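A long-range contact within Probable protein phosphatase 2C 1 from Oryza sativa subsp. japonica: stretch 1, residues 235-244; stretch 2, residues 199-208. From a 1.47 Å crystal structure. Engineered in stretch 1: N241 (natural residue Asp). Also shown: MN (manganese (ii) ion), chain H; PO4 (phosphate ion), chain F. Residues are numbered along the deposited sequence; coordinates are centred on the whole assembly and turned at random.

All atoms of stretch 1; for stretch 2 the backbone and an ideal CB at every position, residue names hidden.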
# COMPACT_ATOMS: atom_id res chain seq x y z
N LEU A 235 10.15 -19.46 -15.32
CA LEU A 235 10.75 -18.57 -14.34
C LEU A 235 10.28 -19.01 -12.96
O LEU A 235 9.09 -18.91 -12.65
CB LEU A 235 10.33 -17.13 -14.63
CG LEU A 235 11.28 -16.00 -14.19
CD1 LEU A 235 10.82 -14.67 -14.77
CD2 LEU A 235 11.38 -15.92 -12.68
N ILE A 236 11.20 -19.50 -12.13
CA ILE A 236 10.86 -20.13 -10.87
C ILE A 236 11.87 -19.75 -9.79
O ILE A 236 12.97 -19.28 -10.07
CB ILE A 236 10.81 -21.68 -10.97
CG1 ILE A 236 12.20 -22.23 -11.32
CG2 ILE A 236 9.76 -22.14 -11.97
CD1 ILE A 236 12.31 -23.73 -11.19
N GLY A 237 11.47 -19.99 -8.54
CA GLY A 237 12.39 -19.94 -7.42
C GLY A 237 12.53 -18.57 -6.79
O GLY A 237 11.87 -17.59 -7.15
N GLY A 238 13.42 -18.53 -5.80
CA GLY A 238 13.84 -17.27 -5.23
C GLY A 238 14.65 -16.45 -6.22
O GLY A 238 15.08 -16.92 -7.27
N LYS A 239 14.83 -15.18 -5.86
CA LYS A 239 15.53 -14.22 -6.70
C LYS A 239 16.82 -13.83 -5.98
O LYS A 239 16.78 -13.15 -4.95
CB LYS A 239 14.65 -13.00 -6.93
CG LYS A 239 15.32 -11.88 -7.69
CD LYS A 239 14.63 -10.56 -7.42
CE LYS A 239 15.59 -9.40 -7.54
NZ LYS A 239 15.26 -8.28 -6.61
N MET A 240 17.96 -14.28 -6.50
CA MET A 240 19.22 -13.96 -5.85
C MET A 240 19.48 -12.46 -5.93
O MET A 240 19.30 -11.84 -6.97
CB MET A 240 20.36 -14.76 -6.49
CG MET A 240 20.29 -16.25 -6.17
SD MET A 240 21.67 -17.18 -6.86
CE MET A 240 23.04 -16.37 -6.07
N ASN A 241 19.89 -11.88 -4.80
CA ASN A 241 19.96 -10.43 -4.71
C ASN A 241 20.59 -10.03 -3.38
O ASN A 241 20.54 -10.79 -2.41
CB ASN A 241 18.53 -9.89 -4.81
CG ASN A 241 18.44 -8.59 -5.57
OD1 ASN A 241 18.24 -7.53 -4.99
ND2 ASN A 241 18.66 -8.67 -6.88
N ASP A 242 21.20 -8.85 -3.34
CA ASP A 242 21.55 -8.25 -2.06
C ASP A 242 20.28 -8.08 -1.24
O ASP A 242 19.21 -7.75 -1.77
CB ASP A 242 22.18 -6.87 -2.29
CG ASP A 242 23.48 -6.94 -3.07
OD1 ASP A 242 24.29 -7.87 -2.85
OD2 ASP A 242 23.71 -6.03 -3.90
N ILE A 243 20.39 -8.32 0.07
CA ILE A 243 19.26 -8.22 0.98
C ILE A 243 19.60 -7.23 2.08
O ILE A 243 20.62 -7.38 2.76
CB ILE A 243 18.90 -9.60 1.57
CG1 ILE A 243 18.32 -10.49 0.47
CG2 ILE A 243 17.91 -9.45 2.73
CD1 ILE A 243 18.28 -11.96 0.83
N THR A 244 18.75 -6.22 2.26
CA THR A 244 18.89 -5.25 3.33
C THR A 244 17.57 -5.20 4.09
O THR A 244 16.51 -5.07 3.47
CB THR A 244 19.22 -3.86 2.78
OG1 THR A 244 20.48 -3.91 2.10
CG2 THR A 244 19.30 -2.83 3.89
N UNK A 199 15.84 -15.39 6.57
CA UNK A 199 14.77 -16.13 5.92
C UNK A 199 14.66 -15.76 4.45
O UNK A 199 14.53 -16.63 3.58
CB UNK A 199 13.44 -15.87 6.63
N UNK A 200 14.73 -14.46 4.15
CA UNK A 200 14.74 -14.03 2.76
C UNK A 200 15.94 -14.60 2.01
O UNK A 200 15.83 -14.99 0.84
CB UNK A 200 14.75 -12.50 2.68
N UNK A 201 17.10 -14.66 2.67
CA UNK A 201 18.29 -15.22 2.03
C UNK A 201 18.09 -16.70 1.71
O UNK A 201 18.41 -17.15 0.61
CB UNK A 201 19.52 -15.04 2.93
N UNK A 202 17.55 -17.46 2.66
CA UNK A 202 17.26 -18.87 2.43
C UNK A 202 16.33 -19.04 1.23
O UNK A 202 16.57 -19.89 0.37
CB UNK A 202 16.64 -19.50 3.68
N UNK A 203 15.29 -18.21 1.14
CA UNK A 203 14.37 -18.28 0.02
C UNK A 203 15.05 -17.89 -1.29
O UNK A 203 14.77 -18.48 -2.34
CB UNK A 203 13.16 -17.38 0.28
N UNK A 204 15.93 -16.89 -1.23
CA UNK A 204 16.49 -16.31 -2.46
C UNK A 204 17.31 -17.32 -3.25
O UNK A 204 17.38 -17.22 -4.48
CB UNK A 204 17.36 -15.10 -2.12
N UNK A 205 17.93 -18.28 -2.57
CA UNK A 205 18.78 -19.28 -3.22
C UNK A 205 18.05 -20.59 -3.45
O UNK A 205 18.67 -21.59 -3.83
CB UNK A 205 20.03 -19.53 -2.38
N UNK A 206 16.73 -20.62 -3.24
CA UNK A 206 15.94 -21.84 -3.26
C UNK A 206 15.14 -21.89 -4.56
O UNK A 206 14.16 -21.16 -4.72
CB UNK A 206 15.02 -21.92 -2.04
N UNK A 207 15.54 -22.77 -5.48
CA UNK A 207 14.81 -22.90 -6.74
C UNK A 207 13.41 -23.47 -6.53
O UNK A 207 12.56 -23.34 -7.42
CB UNK A 207 15.59 -23.79 -7.71
N UNK A 208 13.14 -24.08 -5.37
CA UNK A 208 11.83 -24.67 -5.09
C UNK A 208 10.85 -23.70 -4.44
O UNK A 208 9.67 -24.05 -4.28
CB UNK A 208 12.00 -25.89 -4.19
MN MN H . 17.96 -5.45 -5.31
P PO4 F . 19.21 -5.31 -7.78
O1 PO4 F . 19.70 -4.03 -8.40
O2 PO4 F . 17.72 -5.25 -7.53
O3 PO4 F . 19.49 -6.50 -8.70
O4 PO4 F . 19.89 -5.51 -6.45

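Positions 199 to 204 close a helix that packs against the loop leading into the strand at I243. At position 199 CA-to-CB points away from stretch 1, so the contact sets little preference; the residue is L199, which takes no part.

Position 200 points toward stretch 1, and its ideal CB lies 4.0 Å from I243 CD1. A small apolar side chain fits without displacing the isoleucine, though a differently directed larger one cannot be excluded. The residue is A200, whose CB packs against that methyl.

Position 201 points sideways, its ideal CB 3.9 Å from I243 CD1. An aliphatic beginning is suitable, and since stretch 1 offers no charge beside it, many long side chains would serve. It is R201: its CB touches the methyl, and CG continues away from it.

Position 202 points away and would accept almost anything; it is K202, extended through chi3 and out of reach of stretch 1. Position 203 points sideways with nothing near its ideal CB, so the side chain is again little constrained. Its backbone matters more, because the carbonyl O receives a CA-H...O contact from G238 CA at 3.3 Å. The residue is H203, whose ring leads away.

Position 204 is the most closely confined. Its CA is 4.0 Å from G238 CA, and its ideal CB stands 3.5 Å from K239 O and 4.4 Å from I243 CD1. Small residues suit this space: alanine, serine or perhaps cysteine. The residue is S204, with chi1 in p. Its OG donates to R201 O (2.7 Å), one turn back, and accepts from water 1 (2.7 Å from OG), which in turn accepts from the backbone N of the engineered N241 (3.1 Å from the water). Through water 1 the hydroxyl links the helix end to the loop.

Position 205 leaves helical angles, and its CB points away, 5.0 Å from M240 CG; polar or apolar side chains are possible. V205 uses CG1 to reach M240 CG at 4.3 Å.

At 206 the backbone does the work: G238 N donates to the carbonyl O at 2.9 Å, nearly linearly (168°). The ideal CB is 5.3 Å from G238 N, its nearest neighbour in stretch 1, so polar and apolar side chains of many sizes would suit. D206 turns its carboxylate to its own stretch, where OD1 accepts from the backbone N of position 208 (3.0 Å).

Position 207 points sideways, its ideal CB 4.8 Å from I236 CD1, which favours an aliphatic group without requiring one. It is V207, whose carbonyl O, rather than its side chain, makes the close contacts: 3.4 Å to G237 CA and 3.8 Å to I236 CD1.

Position 208 points away, so stretch 1 sets no preference; it is T208, whose OG1 donates to D206 OD1 (2.7 Å).

Stretch 2 199-208: LARKHSVDVT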
# COMPACT_ATOMS: atom_id res chain seq x y z
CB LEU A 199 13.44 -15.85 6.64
CG LEU A 199 12.22 -16.56 6.05
CD1 LEU A 199 12.45 -18.08 6.03
CD2 LEU A 199 10.96 -16.20 6.80
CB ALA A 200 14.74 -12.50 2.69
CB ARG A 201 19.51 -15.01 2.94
CG ARG A 201 20.80 -15.73 2.50
CD ARG A 201 21.20 -15.41 1.07
NE ARG A 201 22.59 -15.76 0.81
CZ ARG A 201 23.04 -17.00 0.65
NH1 ARG A 201 22.21 -18.03 0.72
NH2 ARG A 201 24.33 -17.21 0.42
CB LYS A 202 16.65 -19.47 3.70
CG LYS A 202 16.18 -20.91 3.59
CD LYS A 202 15.57 -21.36 4.92
CE LYS A 202 14.93 -22.73 4.81
NZ LYS A 202 15.94 -23.81 4.60
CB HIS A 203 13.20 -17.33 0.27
CG HIS A 203 12.24 -17.80 1.32
ND1 HIS A 203 12.11 -19.13 1.68
CD2 HIS A 203 11.36 -17.11 2.08
CE1 HIS A 203 11.19 -19.23 2.62
NE2 HIS A 203 10.71 -18.02 2.88
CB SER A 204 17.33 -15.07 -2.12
OG SER A 204 18.55 -15.43 -1.48
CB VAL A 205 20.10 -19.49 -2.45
CG1 VAL A 205 20.88 -18.19 -2.36
CG2 VAL A 205 19.81 -20.05 -1.07
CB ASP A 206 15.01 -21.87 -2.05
CG ASP A 206 14.32 -23.20 -1.86
OD1 ASP A 206 14.46 -24.09 -2.73
OD2 ASP A 206 13.63 -23.36 -0.84
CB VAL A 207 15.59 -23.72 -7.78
CG1 VAL A 207 16.99 -23.14 -7.96
CG2 VAL A 207 15.66 -25.19 -7.37
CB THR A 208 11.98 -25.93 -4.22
OG1 THR A 208 12.16 -25.56 -2.85
CG2 THR A 208 13.17 -26.77 -4.68
O HOH W 1 20.59 -13.96 -2.56
O HOH W 2 18.79 -5.59 -3.36
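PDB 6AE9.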